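Local coordinates for protein transmembrane oligosaccharyl transferase (PDB 3WAJ) that is a membrane-embedded oligosaccharyl transferase of the STT3/AglB family, with a helical GT-C-clan transmembrane region and a large globular part, at residues T38-L43 / S104-L109; P48-R53 / W556-A561; N661-P666 / E727-A732. All blocks are in the same frame, centred on the assembly; numbering follows the deposited sequence.

Contact 1: T38-L43 / S104-L109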
loop_
_atom_site.group_PDB
_atom_site.type_symbol
_atom_site.label_atom_id
_atom_site.label_comp_id
_atom_site.label_asym_id
_atom_site.label_seq_id
_atom_site.Cartn_x
_atom_site.Cartn_y
_atom_site.Cartn_z
ATOM N N THR A 38 7.629 -3.961 19.458
ATOM C CA THR A 38 9.083 -3.853 19.491
ATOM C C THR A 38 9.472 -2.515 20.073
ATOM O O THR A 38 8.853 -2.033 21.028
ATOM C CB THR A 38 9.690 -3.867 18.097
ATOM O OG1 THR A 38 8.705 -4.267 17.136
ATOM C CG2 THR A 38 10.906 -4.773 18.034
ATOM N N TRP A 39 10.480 -1.901 19.456
ATOM C CA TRP A 39 11.017 -0.629 19.922
ATOM C C TRP A 39 9.939 0.460 19.963
ATOM O O TRP A 39 10.093 1.446 20.669
ATOM C CB TRP A 39 12.215 -0.205 19.061
ATOM C CG TRP A 39 12.136 -0.730 17.661
ATOM C CD1 TRP A 39 12.685 -1.888 17.183
ATOM C CD2 TRP A 39 11.457 -0.118 16.554
ATOM N NE1 TRP A 39 12.394 -2.029 15.843
ATOM C CE2 TRP A 39 11.643 -0.957 15.431
ATOM C CE3 TRP A 39 10.713 1.059 16.403
ATOM C CZ2 TRP A 39 11.099 -0.660 14.167
ATOM C CZ3 TRP A 39 10.189 1.362 15.160
ATOM C CH2 TRP A 39 10.372 0.499 14.054
ATOM N N THR A 40 8.857 0.267 19.209
ATOM C CA THR A 40 7.650 1.084 19.336
ATOM C C THR A 40 6.477 0.150 19.067
ATOM O O THR A 40 6.698 -1.029 18.785
ATOM C CB THR A 40 7.636 2.227 18.301
ATOM O OG1 THR A 40 6.708 3.242 18.696
ATOM C CG2 THR A 40 7.233 1.695 16.927
ATOM N N VAL A 41 5.238 0.631 19.150
ATOM C CA VAL A 41 4.152 -0.222 18.670
ATOM C C VAL A 41 3.979 0.091 17.204
ATOM O O VAL A 41 3.729 1.231 16.800
ATOM C CB VAL A 41 2.827 -0.171 19.497
ATOM C CG1 VAL A 41 2.636 1.150 20.124
ATOM C CG2 VAL A 41 1.602 -0.570 18.626
ATOM N N ARG A 42 4.142 -0.952 16.412
ATOM C CA ARG A 42 4.521 -0.807 15.025
ATOM C C ARG A 42 3.445 -1.428 14.150
ATOM O O ARG A 42 3.378 -2.643 14.009
ATOM C CB ARG A 42 5.877 -1.498 14.846
ATOM C CG ARG A 42 6.356 -1.657 13.448
ATOM C CD ARG A 42 7.684 -2.398 13.425
ATOM N NE ARG A 42 8.142 -2.524 12.047
ATOM C CZ ARG A 42 8.171 -3.664 11.380
ATOM N NH1 ARG A 42 7.807 -4.789 11.990
ATOM N NH2 ARG A 42 8.578 -3.677 10.117
ATOM N N LEU A 43 2.586 -0.571 13.598
ATOM C CA LEU A 43 1.500 -0.984 12.714
ATOM C C LEU A 43 2.117 -1.446 11.399
ATOM O O LEU A 43 3.209 -1.016 11.046
ATOM C CB LEU A 43 0.520 0.187 12.468
ATOM C CG LEU A 43 -0.217 0.768 13.684
ATOM C CD1 LEU A 43 -1.052 2.005 13.314
ATOM C CD2 LEU A 43 -1.100 -0.284 14.341
ATOM N N SER A 104 -0.543 3.995 22.815
ATOM C CA SER A 104 -1.769 3.401 23.351
ATOM C C SER A 104 -2.813 3.186 22.261
ATOM O O SER A 104 -3.390 2.105 22.157
ATOM C CB SER A 104 -2.350 4.269 24.459
ATOM O OG SER A 104 -1.318 4.858 25.209
ATOM N N LEU A 105 -3.049 4.218 21.450
ATOM C CA LEU A 105 -4.004 4.135 20.346
ATOM C C LEU A 105 -3.597 3.017 19.398
ATOM O O LEU A 105 -4.404 2.134 19.089
ATOM C CB LEU A 105 -4.037 5.452 19.579
ATOM C CG LEU A 105 -5.338 5.906 18.915
ATOM C CD1 LEU A 105 -5.052 6.628 17.608
ATOM C CD2 LEU A 105 -6.336 4.762 18.712
ATOM N N ARG A 106 -2.340 3.058 18.956
ATOM C CA ARG A 106 -1.790 2.081 18.019
ATOM C C ARG A 106 -1.967 0.649 18.507
ATOM O O ARG A 106 -2.355 -0.245 17.740
ATOM C CB ARG A 106 -0.304 2.388 17.753
ATOM C CG ARG A 106 -0.076 3.372 16.596
ATOM C CD ARG A 106 1.405 3.606 16.328
ATOM N NE ARG A 106 1.886 4.761 17.077
ATOM C CZ ARG A 106 3.085 4.864 17.621
ATOM N NH1 ARG A 106 3.956 3.882 17.513
ATOM N NH2 ARG A 106 3.403 5.958 18.267
ATOM N N ALA A 107 -1.689 0.439 19.791
ATOM C CA ALA A 107 -1.851 -0.879 20.416
ATOM C C ALA A 107 -3.279 -1.381 20.243
ATOM O O ALA A 107 -3.507 -2.485 19.712
ATOM C CB ALA A 107 -1.489 -0.815 21.884
ATOM N N VAL A 108 -4.240 -0.577 20.689
ATOM C CA VAL A 108 -5.648 -0.914 20.471
ATOM C C VAL A 108 -5.923 -1.210 18.984
ATOM O O VAL A 108 -6.421 -2.284 18.649
ATOM C CB VAL A 108 -6.604 0.178 21.027
ATOM C CG1 VAL A 108 -8.052 -0.120 20.636
ATOM C CG2 VAL A 108 -6.484 0.275 22.545
ATOM N N LEU A 109 -5.580 -0.272 18.101
ATOM C CA LEU A 109 -5.816 -0.458 16.671
ATOM C C LEU A 109 -5.167 -1.732 16.147
ATOM O O LEU A 109 -5.719 -2.380 15.266
ATOM C CB LEU A 109 -5.320 0.743 15.866
ATOM C CG LEU A 109 -5.959 2.058 16.271
ATOM C CD1 LEU A 109 -5.526 3.169 15.313
ATOM C CD2 LEU A 109 -7.492 1.928 16.317
#

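Contact 2: P48-R53 / W556-A561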
loop_
_atom_site.group_PDB
_atom_site.type_symbol
_atom_site.label_atom_id
_atom_site.label_comp_id
_atom_site.label_asym_id
_atom_site.label_seq_id
_atom_site.Cartn_x
_atom_site.Cartn_y
_atom_site.Cartn_z
ATOM N N PRO A 48 -2.398 1.012 7.240
ATOM C CA PRO A 48 -2.788 1.102 8.655
ATOM C C PRO A 48 -2.308 2.392 9.321
ATOM O O PRO A 48 -2.967 2.867 10.243
ATOM C CB PRO A 48 -2.113 -0.121 9.289
ATOM C CG PRO A 48 -2.000 -1.112 8.145
ATOM C CD PRO A 48 -1.683 -0.246 6.943
ATOM N N TRP A 49 -1.189 2.954 8.879
ATOM C CA TRP A 49 -0.772 4.239 9.436
ATOM C C TRP A 49 -1.745 5.370 9.094
ATOM O O TRP A 49 -1.906 6.316 9.868
ATOM C CB TRP A 49 0.658 4.579 9.016
ATOM C CG TRP A 49 1.621 3.598 9.621
ATOM C CD1 TRP A 49 1.953 2.368 9.127
ATOM C CD2 TRP A 49 2.332 3.735 10.872
ATOM N NE1 TRP A 49 2.838 1.740 9.979
ATOM C CE2 TRP A 49 3.085 2.555 11.057
ATOM C CE3 TRP A 49 2.396 4.732 11.844
ATOM C CZ2 TRP A 49 3.913 2.353 12.175
ATOM C CZ3 TRP A 49 3.227 4.533 12.962
ATOM C CH2 TRP A 49 3.973 3.352 13.112
ATOM N N TYR A 50 -2.396 5.273 7.941
ATOM C CA TYR A 50 -3.337 6.310 7.547
ATOM C C TYR A 50 -4.676 6.161 8.279
ATOM O O TYR A 50 -5.289 7.167 8.652
ATOM C CB TYR A 50 -3.539 6.346 6.021
ATOM C CG TYR A 50 -4.210 7.618 5.601
ATOM C CD1 TYR A 50 -3.504 8.822 5.606
ATOM C CD2 TYR A 50 -5.554 7.642 5.241
ATOM C CE1 TYR A 50 -4.099 10.024 5.236
ATOM C CE2 TYR A 50 -6.174 8.849 4.854
ATOM C CZ TYR A 50 -5.432 10.034 4.860
ATOM O OH TYR A 50 -6.012 11.227 4.505
ATOM N N TYR A 51 -5.135 4.921 8.484
ATOM C CA TYR A 51 -6.272 4.710 9.388
ATOM C C TYR A 51 -5.999 5.372 10.732
ATOM O O TYR A 51 -6.823 6.115 11.251
ATOM C CB TYR A 51 -6.634 3.228 9.554
ATOM C CG TYR A 51 -7.667 2.852 8.535
ATOM C CD1 TYR A 51 -8.942 3.403 8.588
ATOM C CD2 TYR A 51 -7.353 2.014 7.472
ATOM C CE1 TYR A 51 -9.880 3.118 7.613
ATOM C CE2 TYR A 51 -8.289 1.708 6.503
ATOM C CZ TYR A 51 -9.539 2.267 6.571
ATOM O OH TYR A 51 -10.458 1.953 5.604
ATOM N N TYR A 52 -4.811 5.111 11.255
ATOM C CA TYR A 52 -4.344 5.681 12.502
ATOM C C TYR A 52 -4.481 7.202 12.476
ATOM O O TYR A 52 -5.040 7.794 13.404
ATOM C CB TYR A 52 -2.897 5.230 12.703
ATOM C CG TYR A 52 -2.099 5.888 13.797
ATOM C CD1 TYR A 52 -0.845 6.443 13.512
ATOM C CD2 TYR A 52 -2.553 5.928 15.114
ATOM C CE1 TYR A 52 -0.064 7.023 14.491
ATOM C CE2 TYR A 52 -1.767 6.528 16.121
ATOM C CZ TYR A 52 -0.523 7.063 15.789
ATOM O OH TYR A 52 0.271 7.648 16.742
ATOM N N ARG A 53 -3.988 7.821 11.404
ATOM C CA ARG A 53 -4.087 9.265 11.225
ATOM C C ARG A 53 -5.559 9.702 11.290
ATOM O O ARG A 53 -5.899 10.679 11.965
ATOM C CB ARG A 53 -3.424 9.683 9.896
ATOM C CG ARG A 53 -3.521 11.176 9.519
ATOM C CD ARG A 53 -4.915 11.582 8.930
ATOM N NE ARG A 53 -4.908 12.989 8.535
ATOM C CZ ARG A 53 -4.949 14.001 9.399
ATOM N NH1 ARG A 53 -5.044 13.757 10.699
ATOM N NH2 ARG A 53 -4.911 15.249 8.963
ATOM N N TRP A 556 3.685 7.202 6.445
ATOM C CA TRP A 556 4.617 7.296 7.579
ATOM C C TRP A 556 5.000 8.741 7.893
ATOM O O TRP A 556 5.037 9.140 9.059
ATOM C CB TRP A 556 5.891 6.498 7.307
ATOM C CG TRP A 556 5.672 5.037 7.092
ATOM C CD1 TRP A 556 4.530 4.318 7.348
ATOM C CD2 TRP A 556 6.630 4.099 6.584
ATOM N NE1 TRP A 556 4.732 2.985 7.035
ATOM C CE2 TRP A 556 6.009 2.830 6.559
ATOM C CE3 TRP A 556 7.955 4.212 6.151
ATOM C CZ2 TRP A 556 6.670 1.685 6.094
ATOM C CZ3 TRP A 556 8.610 3.078 5.698
ATOM C CH2 TRP A 556 7.964 1.834 5.657
ATOM N N ILE A 557 5.301 9.514 6.850
ATOM C CA ILE A 557 5.730 10.893 7.024
ATOM C C ILE A 557 4.634 11.661 7.734
ATOM O O ILE A 557 4.885 12.375 8.698
ATOM C CB ILE A 557 6.074 11.568 5.676
ATOM C CG1 ILE A 557 7.377 10.988 5.112
ATOM C CG2 ILE A 557 6.239 13.071 5.850
ATOM C CD1 ILE A 557 7.768 11.555 3.754
ATOM N N GLU A 558 3.405 11.490 7.269
ATOM C CA GLU A 558 2.268 12.151 7.893
ATOM C C GLU A 558 1.955 11.641 9.307
ATOM O O GLU A 558 1.789 12.431 10.224
ATOM C CB GLU A 558 1.033 11.980 7.018
ATOM C CG GLU A 558 -0.212 12.607 7.615
ATOM C CD GLU A 558 -1.382 12.578 6.624
ATOM O OE1 GLU A 558 -1.276 11.861 5.598
ATOM O OE2 GLU A 558 -2.395 13.268 6.872
ATOM N N ALA A 559 1.856 10.325 9.482
ATOM C CA ALA A 559 1.467 9.781 10.780
ATOM C C ALA A 559 2.580 9.859 11.835
ATOM O O ALA A 559 2.289 9.966 13.018
ATOM C CB ALA A 559 0.938 8.352 10.640
ATOM N N VAL A 560 3.842 9.836 11.412
ATOM C CA VAL A 560 4.940 9.794 12.375
ATOM C C VAL A 560 5.666 11.127 12.515
ATOM O O VAL A 560 5.957 11.571 13.620
ATOM C CB VAL A 560 5.952 8.650 12.078
ATOM C CG1 VAL A 560 7.063 8.643 13.124
ATOM C CG2 VAL A 560 5.242 7.292 12.067
ATOM N N ALA A 561 5.964 11.766 11.397
ATOM C CA ALA A 561 6.634 13.058 11.441
ATOM C C ALA A 561 5.659 14.215 11.677
ATOM O O ALA A 561 6.091 15.319 12.017
ATOM C CB ALA A 561 7.430 13.290 10.168
#

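Contact 3: N661-P666 / E727-A732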
loop_
_atom_site.group_PDB
_atom_site.type_symbol
_atom_site.label_atom_id
_atom_site.label_comp_id
_atom_site.label_asym_id
_atom_site.label_seq_id
_atom_site.Cartn_x
_atom_site.Cartn_y
_atom_site.Cartn_z
ATOM N N ASN A 661 30.110 -19.024 -19.194
ATOM C CA ASN A 661 30.668 -19.660 -17.998
ATOM C C ASN A 661 31.378 -18.697 -17.036
ATOM O O ASN A 661 32.217 -19.108 -16.232
ATOM C CB ASN A 661 31.587 -20.830 -18.373
ATOM C CG ASN A 661 30.898 -21.859 -19.236
ATOM O OD1 ASN A 661 29.729 -22.183 -19.022
ATOM N ND2 ASN A 661 31.620 -22.376 -20.233
ATOM N N SER A 662 31.044 -17.415 -17.131
ATOM C CA SER A 662 31.573 -16.434 -16.204
ATOM C C SER A 662 30.763 -16.490 -14.925
ATOM O O SER A 662 29.648 -16.981 -14.916
ATOM C CB SER A 662 31.452 -15.030 -16.793
ATOM O OG SER A 662 32.472 -14.784 -17.727
ATOM N N ILE A 663 31.298 -15.986 -13.831
ATOM C CA ILE A 663 30.395 -15.711 -12.731
ATOM C C ILE A 663 30.056 -14.206 -12.739
ATOM O O ILE A 663 30.934 -13.344 -12.709
ATOM C CB ILE A 663 30.836 -16.364 -11.363
ATOM C CG1 ILE A 663 30.880 -15.352 -10.234
ATOM C CG2 ILE A 663 32.108 -17.192 -11.489
ATOM C CD1 ILE A 663 29.545 -15.216 -9.573
ATOM N N ILE A 664 28.767 -13.913 -12.870
ATOM C CA ILE A 664 28.281 -12.546 -13.044
ATOM C C ILE A 664 27.586 -12.070 -11.774
ATOM O O ILE A 664 26.692 -12.749 -11.257
ATOM C CB ILE A 664 27.255 -12.469 -14.211
ATOM C CG1 ILE A 664 27.880 -12.956 -15.523
ATOM C CG2 ILE A 664 26.695 -11.052 -14.360
ATOM C CD1 ILE A 664 26.865 -13.268 -16.614
ATOM N N ILE A 665 27.983 -10.907 -11.268
ATOM C CA ILE A 665 27.287 -10.351 -10.118
ATOM C C ILE A 665 25.935 -9.830 -10.600
ATOM O O ILE A 665 25.870 -8.844 -11.345
ATOM C CB ILE A 665 28.093 -9.244 -9.417
ATOM C CG1 ILE A 665 29.341 -9.836 -8.764
ATOM C CG2 ILE A 665 27.230 -8.521 -8.369
ATOM C CD1 ILE A 665 30.421 -8.810 -8.461
ATOM N N PRO A 666 24.842 -10.488 -10.161
ATOM C CA PRO A 666 23.483 -10.197 -10.644
ATOM C C PRO A 666 22.983 -8.900 -10.030
ATOM O O PRO A 666 22.015 -8.877 -9.256
ATOM C CB PRO A 666 22.663 -11.388 -10.126
ATOM C CG PRO A 666 23.349 -11.736 -8.827
ATOM C CD PRO A 666 24.830 -11.488 -9.071
ATOM N N GLU A 727 30.642 -10.668 -0.682
ATOM C CA GLU A 727 29.210 -10.904 -0.473
ATOM C C GLU A 727 28.502 -11.090 -1.809
ATOM O O GLU A 727 27.649 -11.970 -1.964
ATOM C CB GLU A 727 28.564 -9.733 0.279
ATOM C CG GLU A 727 27.089 -9.952 0.626
ATOM C CD GLU A 727 26.306 -8.647 0.839
ATOM O OE1 GLU A 727 25.439 -8.339 -0.012
ATOM O OE2 GLU A 727 26.550 -7.936 1.854
ATOM N N ALA A 728 28.877 -10.271 -2.787
ATOM C CA ALA A 728 28.173 -10.278 -4.071
ATOM C C ALA A 728 28.382 -11.616 -4.790
ATOM O O ALA A 728 27.428 -12.267 -5.213
ATOM C CB ALA A 728 28.624 -9.105 -4.942
ATOM N N VAL A 729 29.643 -12.022 -4.902
ATOM C CA VAL A 729 29.996 -13.244 -5.603
ATOM C C VAL A 729 29.394 -14.425 -4.880
ATOM O O VAL A 729 28.826 -15.322 -5.501
ATOM C CB VAL A 729 31.513 -13.405 -5.673
ATOM C CG1 VAL A 729 31.880 -14.753 -6.264
ATOM C CG2 VAL A 729 32.109 -12.269 -6.496
ATOM N N MET A 730 29.522 -14.414 -3.558
ATOM C CA MET A 730 28.917 -15.442 -2.733
ATOM C C MET A 730 27.432 -15.611 -3.057
ATOM O O MET A 730 26.994 -16.724 -3.315
ATOM C CB MET A 730 29.096 -15.133 -1.248
ATOM C CG MET A 730 28.356 -16.112 -0.338
ATOM S SD MET A 730 27.411 -15.317 0.984
ATOM C CE MET A 730 26.140 -16.551 1.240
ATOM N N ARG A 731 26.668 -14.513 -3.061
ATOM C CA ARG A 731 25.229 -14.595 -3.304
ATOM C C ARG A 731 24.922 -14.904 -4.763
ATOM O O ARG A 731 23.900 -15.495 -5.081
ATOM C CB ARG A 731 24.517 -13.307 -2.841
ATOM C CG ARG A 731 24.498 -13.137 -1.315
ATOM C CD ARG A 731 24.145 -11.734 -0.879
ATOM N NE ARG A 731 22.705 -11.554 -0.782
ATOM C CZ ARG A 731 22.024 -11.514 0.357
ATOM N NH1 ARG A 731 22.656 -11.604 1.514
ATOM N NH2 ARG A 731 20.710 -11.358 0.332
ATOM N N ALA A 732 25.838 -14.525 -5.642
ATOM C CA ALA A 732 25.652 -14.676 -7.086
ATOM C C ALA A 732 25.469 -16.113 -7.571
ATOM O O ALA A 732 24.946 -16.336 -8.661
ATOM C CB ALA A 732 26.794 -14.024 -7.831
#

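Contact 1: T38-L43 / S104-L109
Arg106 meets Thr40 and Val41 through its terminal nitrogen NH1. Thr40 to Leu43 belong to the loop between helices 33-36 and 47-60, and Arg106 lies on helix 102-118. Both parts are in the N-terminal STT3 region, of the GT-C clan, so the contact pins a loop of this region to one of its helices. Arg106 NH1 donates to Val41 O at 2.8 Å. The bond lies in the carbonyl plane, on a lone pair, with a C=O...N angle of 142°. Arg106 NH1 also donates to Thr40 OG1 at 3.1 Å. Both acceptors sit at the edge of the guanidinium and close to its plane, which should limit its rotation. The arginine chain bends at chi3 (-93°), placing NE across the line of the methylenes before it.

Those methylenes are covered by apolar groups of the loop. Val41 CG2 lies 3.6 Å from Arg106 CB and also 3.6 Å from the backbone N of Ala107. Leu43 crosses the arginine further along the loop. Leu43 CD1 rests 3.7 Å from Arg106 CG. Arg106 is therefore gripped at its polar end and flanked along its aliphatic part, in a largely buried setting.

A second shell completes the arrangement. Arg106 NE bonds weakly to Tyr52 OH, and Arg106 NH2 weakly to Tyr504 OH. The Tyr504 hydroxyl is also weakly bonded to Thr40 OG1. Arg42 points away from the helix and gives its guanidinium to the carbonyls of Ser35, Ala496, Gly498 and Pro499. The side chain of Leu43 is about 12 Å from the zinc ion. At the helix backbone, the other methyl of Leu43, CD2, lies 3.6 Å from Arg106 O.

Contact 2: P48-R53 / W556-A561
Trp49 and Trp556 both hold CG anti to the carbonyl carbon and beside the backbone N, and their indoles meet between the helices. The pair is T-shaped. The pyrrole edge of Trp556 points at a face of the Trp49 five-membered ring, with the planes at 74°. Trp556 NE1 is 3.5 Å from Trp49 CD1, over that face. Both indole N-H groups are bonded elsewhere: Trp556 NE1 to Gly45 O, and Trp49 NE1 to Leu43 O.

Ala559 is the small residue between the helices. Ala559 CB lies 3.6 Å from Trp49 O and 3.9 Å from Tyr52 CD1, and it also borders the Trp49 ring edge near CE3. Val560 CG2 adds a contact of 3.5 Å to Trp49 CZ3.

The segments cross at 48°, with axes 9.0 Å apart. Helix 554-561 begins at the glycine of the WWDYG sequence motif of the STT3 family and has a wider pi-type turn at 557-561. The contact packs this helix of the AglB core family region against helix 47-60 of the N-terminal STT3 region. The side chain of Tyr50 is about 9 Å from the zinc ion.

On the Glu558 side the contact is charged. The Arg53 chain bends at chi2 (-78°), which turns CD aside. Arg53 NE forms a salt bridge of 3.0 Å with Glu558 OE2. Arg53 NE also makes a salt bridge to Asp69, NH2 bonds to Tyr528 OH and NH1 to Tyr524 O. The other carboxylate oxygen, Glu558 OE1, lies in the plane of the Tyr50 ring at its edge, 3.4 Å from Tyr50 CE1. The Tyr50 hydroxyl is hydrogen-bonded to Asp69.

Contact 3: N661-P666 / E727-A732
The flat peptide group between Ile664 and Ile665 meets the helix through its oxygen, with Ile664 O 3.7 Å from Ala732 CB. The same methyl takes a second neighbour from the residue that follows. The puckered Pro666 ring meets the helix through CD, 3.4 Å from Ala732 CB.

The remaining contacts are between aliphatic side chains. Ile663 sends CD1 to within 3.5 Å of Ala732 CB. Its CG1 and CD1 also border Val729 CG1, and the two side chains cross at about a right angle. Ile663 touches a neighbouring molecule in the crystal as well. Ile665 has CG1 anti to the carbonyl carbon (chi1 -67°) and CG2 anti to the backbone N. Ile665 CG2 approaches Ala728 CB at 3.7 Å, with CG1 and CD1 a little further from the same methyl.

Strand 663-664 is an outermost strand of a three-stranded antiparallel sheet. Ile663 and Ile665 hydrogen-bond through their backbones to Tyr643 and Phe641 of strand 640-643. Residues 727-732 of helix 717-732 pack beside strand 663-664 and the residues that follow it. Glu727 OE2 is hydrogen-bonded to Tyr708 OH and Thr742 OG1, and Glu727 OE1 to Thr739 N. Arg731 NE donates to the backbone O of Ser737. Ala728 and Ala732 are one turn apart, linked by the bond from Ala732 N to Ala728 O. Their two methyls thus lie on one face of the helix, with Val729 at its flank, where it also touches Tyr643.

From the N terminus, residues 38-43 come first and 48-53 follow on helix 47-60. Contact 1 then closes a loop of 60 intervening residues at helix 102-118. Contact 2 closes only at 556-561, after 502 intervening residues, so contacts 1 and 2 cross along the chain. They also touch in space, with centres 12 Å apart. Contact 1 ties parts of the N-terminal STT3 region together, and contact 2 joins that region to the AglB core. Contact 3 follows in series and closes another 60-residue loop, between a small sheet and helix 717-732. Its nearest atoms are about 17 Å from contact 1 and about 19 Å from contact 2.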